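Local coordinates for protein GCN5-related N-acetyltransferase (Sphaerobacter thermophilus, PDB 3TT2) that probably transfers acyl groups, most likely acetyl from acetyl-CoA, as a member of the GCN5-related N-acetyltransferase family, at residues M156-D161 with V280-E284; K218-L222 with V274-R278. All coordinates share one frame; numbering follows the deposited sequence.

Contact 1: M156-D161 with V280-E284; sequences MAITLD and VREVE
Asp-161 and Arg-281 meet just past the end of strand 148-159, where it pairs antiparallel with strand 282-290. Here the last strand of the N-terminal acetyltransferase region pairs with a strand of the C-terminal one. The Arg-281 guanidinium takes the carboxylate side-on, nearly coplanar, with the planes 11° apart. NE donates to OD1 of Asp-161 at 2.7 Å, and NH2 reaches OD2 of Asp-161 at 3.3 Å. Each oxygen uses its syn lone pair. CG of Arg-281 lies anti to the backbone N (chi1 180°), and a bend at chi2 brings the guanidinium alongside Thr-159. CG2 of Thr-159 lies over one guanidinium face, 3.8 Å from NE of Arg-281. Thr-159 faces Glu-282 in a non-hydrogen-bonded pair, their side chains side by side. On the other face of the strands, Ile-158 and Val-283 run alongside each other as a hydrogen-bonded pair, with CG2 of Ile-158 3.8 Å from CB of Val-283. Leu-160 crosses Val-283 at a slant, and Tyr-275 of helix 263-278 packs against both. Ala-157 and Glu-284 share the face of Thr-159; the Glu-284 carboxylate turns to Lys-307 on strand 305-316. Beyond the strand end one more backbone bond follows, from Leu-160 N to Arg-281 O at 2.6 Å. A water donates to Leu-160 O and, weakly, to Val-280 O.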
loop_
_atom_site.group_PDB
_atom_site.type_symbol
_atom_site.label_atom_id
_atom_site.label_comp_id
_atom_site.label_asym_id
_atom_site.label_seq_id
_atom_site.Cartn_x
_atom_site.Cartn_y
_atom_site.Cartn_z
HETATM N N MSE A 156 -8.041 0.582 6.681
HETATM C CA MSE A 156 -9.070 1.285 7.443
HETATM C C MSE A 156 -9.730 2.289 6.522
HETATM O O MSE A 156 -9.101 2.812 5.611
HETATM C CB MSE A 156 -8.473 1.983 8.666
HETATM C CG MSE A 156 -7.663 1.060 9.547
HETATM SE SE MSE A 156 -8.590 -0.537 10.274
HETATM C CE MSE A 156 -9.880 0.307 11.492
ATOM N N ALA A 157 -11.017 2.513 6.710
ATOM C CA ALA A 157 -11.715 3.478 5.874
ATOM C C ALA A 157 -12.612 4.342 6.740
ATOM O O ALA A 157 -12.986 3.948 7.850
ATOM C CB ALA A 157 -12.501 2.765 4.856
ATOM N N ILE A 158 -12.905 5.547 6.268
ATOM C CA ILE A 158 -13.893 6.386 6.951
ATOM C C ILE A 158 -14.648 7.280 5.968
ATOM O O ILE A 158 -14.048 7.878 5.080
ATOM C CB ILE A 158 -13.263 7.245 8.082
ATOM C CG1 ILE A 158 -14.367 7.899 8.913
ATOM C CG2 ILE A 158 -12.283 8.269 7.518
ATOM C CD1 ILE A 158 -13.891 8.839 9.996
ATOM N N THR A 159 -15.957 7.409 6.162
ATOM C CA THR A 159 -16.820 8.152 5.257
ATOM C C THR A 159 -17.250 9.386 5.999
ATOM O O THR A 159 -17.854 9.263 7.064
ATOM C CB THR A 159 -18.065 7.350 4.982
ATOM O OG1 THR A 159 -17.751 6.281 4.095
ATOM C CG2 THR A 159 -19.120 8.191 4.337
ATOM N N LEU A 160 -16.934 10.583 5.503
ATOM C CA LEU A 160 -17.282 11.711 6.324
ATOM C C LEU A 160 -18.478 12.403 5.753
ATOM O O LEU A 160 -18.324 13.372 5.001
ATOM C CB LEU A 160 -16.119 12.685 6.188
ATOM C CG LEU A 160 -14.723 12.202 6.621
ATOM C CD1 LEU A 160 -13.601 13.037 6.024
ATOM C CD2 LEU A 160 -14.542 12.158 8.148
ATOM N N ASP A 161 -19.665 12.055 6.254
ATOM C CA ASP A 161 -20.887 12.717 5.816
ATOM C C ASP A 161 -21.300 13.707 6.871
ATOM O O ASP A 161 -22.226 14.466 6.671
ATOM C CB ASP A 161 -22.020 11.708 5.596
ATOM C CG ASP A 161 -21.827 10.852 4.363
ATOM O OD1 ASP A 161 -21.139 11.333 3.433
ATOM O OD2 ASP A 161 -22.378 9.712 4.332
ATOM N N VAL A 280 -14.091 16.136 0.992
ATOM C CA VAL A 280 -13.685 14.778 0.610
ATOM C C VAL A 280 -14.482 13.755 1.405
ATOM O O VAL A 280 -14.476 13.771 2.633
ATOM C CB VAL A 280 -12.190 14.534 0.795
ATOM C CG1 VAL A 280 -11.884 13.077 0.635
ATOM C CG2 VAL A 280 -11.402 15.344 -0.212
ATOM N N ARG A 281 -15.187 12.875 0.705
ATOM C CA ARG A 281 -16.109 11.985 1.382
ATOM C C ARG A 281 -15.406 10.812 2.040
ATOM O O ARG A 281 -15.728 10.447 3.165
ATOM C CB ARG A 281 -17.197 11.500 0.428
ATOM C CG ARG A 281 -18.174 10.565 1.078
ATOM C CD ARG A 281 -19.557 10.770 0.543
ATOM N NE ARG A 281 -20.538 9.948 1.252
ATOM C CZ ARG A 281 -20.886 8.724 0.875
ATOM N NH1 ARG A 281 -20.321 8.184 -0.200
ATOM N NH2 ARG A 281 -21.802 8.046 1.561
ATOM N N GLU A 282 -14.439 10.231 1.343
ATOM C CA GLU A 282 -13.821 9.018 1.831
ATOM C C GLU A 282 -12.328 9.162 2.020
ATOM O O GLU A 282 -11.616 9.644 1.136
ATOM C CB GLU A 282 -14.122 7.843 0.907
ATOM C CG GLU A 282 -15.588 7.483 0.877
ATOM C CD GLU A 282 -15.948 6.490 -0.222
ATOM O OE1 GLU A 282 -15.031 6.001 -0.928
ATOM O OE2 GLU A 282 -17.163 6.200 -0.375
ATOM N N VAL A 283 -11.878 8.741 3.200
ATOM C CA VAL A 283 -10.464 8.622 3.537
ATOM C C VAL A 283 -10.124 7.182 3.941
ATOM O O VAL A 283 -10.905 6.481 4.598
ATOM C CB VAL A 283 -10.075 9.573 4.668
ATOM C CG1 VAL A 283 -8.573 9.514 4.899
ATOM C CG2 VAL A 283 -10.525 10.997 4.333
ATOM N N GLU A 284 -8.960 6.739 3.505
ATOM C CA GLU A 284 -8.498 5.411 3.804
ATOM C C GLU A 284 -7.059 5.504 4.232
ATOM O O GLU A 284 -6.370 6.475 3.927
ATOM C CB GLU A 284 -8.589 4.516 2.569
ATOM C CG GLU A 284 -10.005 4.194 2.144
ATOM C CD GLU A 284 -10.067 3.443 0.834
ATOM O OE1 GLU A 284 -9.092 3.513 0.053
ATOM O OE2 GLU A 284 -11.099 2.791 0.582
HETATM O O HOH W 1 -16.738 15.392 3.188
#

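Contact 2: K218-L222 with V274-R278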
loop_
_atom_site.group_PDB
_atom_site.type_symbol
_atom_site.label_atom_id
_atom_site.label_comp_id
_atom_site.label_asym_id
_atom_site.label_seq_id
_atom_site.Cartn_x
_atom_site.Cartn_y
_atom_site.Cartn_z
ATOM N N LYS A 218 2.603 20.208 -2.525
ATOM C CA LYS A 218 1.909 21.290 -3.212
ATOM C C LYS A 218 0.479 21.399 -2.661
ATOM O O LYS A 218 -0.313 22.212 -3.132
ATOM C CB LYS A 218 1.892 21.048 -4.724
ATOM C CG LYS A 218 3.277 21.048 -5.371
ATOM C CD LYS A 218 3.217 20.949 -6.913
ATOM C CE LYS A 218 2.467 19.702 -7.385
ATOM N NZ LYS A 218 2.481 19.504 -8.875
ATOM N N ASP A 219 0.161 20.547 -1.680
ATOM C CA ASP A 219 -1.138 20.511 -0.999
ATOM C C ASP A 219 -0.913 20.319 0.504
ATOM O O ASP A 219 -1.311 19.303 1.069
ATOM C CB ASP A 219 -1.924 19.329 -1.524
ATOM C CG ASP A 219 -3.390 19.391 -1.179
ATOM O OD1 ASP A 219 -3.794 20.228 -0.337
ATOM O OD2 ASP A 219 -4.147 18.587 -1.765
ATOM N N PRO A 220 -0.269 21.297 1.150
ATOM C CA PRO A 220 0.189 21.218 2.540
ATOM C C PRO A 220 -0.952 21.220 3.555
ATOM O O PRO A 220 -0.726 20.883 4.716
ATOM C CB PRO A 220 1.023 22.485 2.711
ATOM C CG PRO A 220 0.842 23.285 1.442
ATOM C CD PRO A 220 -0.233 22.677 0.647
ATOM N N GLU A 221 -2.144 21.626 3.123
ATOM C CA GLU A 221 -3.330 21.673 3.971
ATOM C C GLU A 221 -3.518 20.333 4.703
ATOM O O GLU A 221 -3.974 20.291 5.850
ATOM C CB GLU A 221 -4.545 21.947 3.081
ATOM C CG GLU A 221 -5.545 23.022 3.531
ATOM C CD GLU A 221 -6.733 23.160 2.546
ATOM O OE1 GLU A 221 -6.674 24.031 1.645
ATOM O OE2 GLU A 221 -7.725 22.398 2.667
ATOM N N LEU A 222 -3.155 19.249 4.014
ATOM C CA LEU A 222 -3.305 17.871 4.490
ATOM C C LEU A 222 -2.041 17.272 5.168
ATOM O O LEU A 222 -2.024 16.088 5.547
ATOM C CB LEU A 222 -3.716 16.978 3.313
ATOM C CG LEU A 222 -4.963 17.278 2.459
ATOM C CD1 LEU A 222 -5.054 16.295 1.303
ATOM C CD2 LEU A 222 -6.221 17.221 3.294
ATOM N N VAL A 274 -9.995 18.498 8.228
ATOM C CA VAL A 274 -9.548 19.187 7.023
ATOM C C VAL A 274 -10.185 18.590 5.766
ATOM O O VAL A 274 -10.633 19.320 4.875
ATOM C CB VAL A 274 -8.032 19.125 6.875
ATOM C CG1 VAL A 274 -7.628 19.598 5.506
ATOM C CG2 VAL A 274 -7.352 19.948 7.957
ATOM N N TYR A 275 -10.233 17.260 5.714
ATOM C CA TYR A 275 -10.851 16.554 4.601
ATOM C C TYR A 275 -12.328 16.856 4.561
ATOM O O TYR A 275 -12.914 17.056 3.485
ATOM C CB TYR A 275 -10.693 15.042 4.750
ATOM C CG TYR A 275 -9.390 14.475 4.257
ATOM C CD1 TYR A 275 -9.050 14.525 2.913
ATOM C CD2 TYR A 275 -8.520 13.851 5.129
ATOM C CE1 TYR A 275 -7.848 13.991 2.459
ATOM C CE2 TYR A 275 -7.330 13.325 4.695
ATOM C CZ TYR A 275 -6.988 13.399 3.363
ATOM O OH TYR A 275 -5.796 12.851 2.944
ATOM N N TYR A 276 -12.941 16.850 5.739
ATOM C CA TYR A 276 -14.374 17.022 5.791
ATOM C C TYR A 276 -14.729 18.403 5.303
ATOM O O TYR A 276 -15.619 18.566 4.490
ATOM C CB TYR A 276 -14.939 16.814 7.186
ATOM C CG TYR A 276 -16.404 17.186 7.251
ATOM C CD1 TYR A 276 -17.391 16.317 6.755
ATOM C CD2 TYR A 276 -16.813 18.416 7.780
ATOM C CE1 TYR A 276 -18.745 16.664 6.794
ATOM C CE2 TYR A 276 -18.166 18.768 7.822
ATOM C CZ TYR A 276 -19.113 17.885 7.329
ATOM O OH TYR A 276 -20.429 18.221 7.371
ATOM N N ARG A 277 -14.025 19.414 5.777
ATOM C CA ARG A 277 -14.477 20.744 5.430
ATOM C C ARG A 277 -13.962 21.168 4.049
ATOM O O ARG A 277 -14.314 22.212 3.520
ATOM C CB ARG A 277 -14.261 21.729 6.592
ATOM C CG ARG A 277 -12.953 22.430 6.661
ATOM C CD ARG A 277 -12.864 23.089 8.035
ATOM N NE ARG A 277 -12.376 22.158 9.055
ATOM C CZ ARG A 277 -11.090 21.993 9.359
ATOM N NH1 ARG A 277 -10.149 22.709 8.739
ATOM N NH2 ARG A 277 -10.746 21.117 10.288
ATOM N N ARG A 278 -13.154 20.294 3.470
ATOM C CA ARG A 278 -12.761 20.328 2.060
ATOM C C ARG A 278 -13.764 19.633 1.119
ATOM O O ARG A 278 -13.747 19.831 -0.106
ATOM C CB ARG A 278 -11.442 19.592 1.964
ATOM C CG ARG A 278 -10.747 19.654 0.683
ATOM C CD ARG A 278 -9.315 19.930 1.014
ATOM N NE ARG A 278 -8.402 19.287 0.085
ATOM C CZ ARG A 278 -7.089 19.455 0.117
ATOM N NH1 ARG A 278 -6.534 20.256 1.024
ATOM N NH2 ARG A 278 -6.329 18.824 -0.761
#
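Arg-278 holds two carboxylates of the 218-222 loop at once. Asp-219 meets the guanidinium head-on, the two planes 9° apart. Arg-278 NH1 donates to OD1 of Asp-219 at 3.1 Å, and NH2 meets both oxygens, its bond to OD1 being weak. OD1 uses its syn lone pair toward NH1. Glu-221 is turned quite differently. NH1 of Arg-278 also donates to Glu-221 OE2 at 3.0 Å, a second salt bridge. OE2 lies near the guanidinium plane, but its own carboxylate stands at 81° to that plane. NH1 meets OE2 from above the carboxylate plane. The Arg-278 chain bends at chi2 and chi3 to reach the loop; its CG stands anti to the backbone N (chi1 -171°). An alanine here would be likely to leave the carboxylates of Asp-219 and Glu-221 close together without their shared positive charge. This contact joins helix 263-278 of the C-terminal GNAT region to the short 3-10 turn at 220-222, just before strand 223-228. Leu-222 packs against the guanidinium. Its CD1 is 3.5 Å from NH2 of Arg-278, over one face of the group. CD2 makes a CH-pi contact over the Tyr-275 ring, 3.9 Å from the centroid, and the Tyr-275 hydroxyl bonds to Gln-241 O. The same Leu-222 CD2 also touches CG1 of Val-274 at 3.5 Å, and this CG1 lies 3.7 Å from Glu-221 O.

From the N terminus, the chain first reaches 156-161 at the end of strand 148-159. It then enters the C-terminal region and passes 218-222, the loop ahead of strand 223-228. Helix 263-278 returns at 274-278 and closes the loop of contact 2. A few residues later 280-284 pairs back on 156-161 and closes the longer loop of contact 1. Contact 2 is thus nested inside contact 1. Contact 1 ties the two acetyltransferase regions together through their strands; contact 2 fixes the helix to the loop within the second. Their centres lie about 13 Å apart. Tyr-275 bridges them: its CD2 packs against Val-283 CG2, and its backbone O probably accepts a hydrogen bond from Val-280 N.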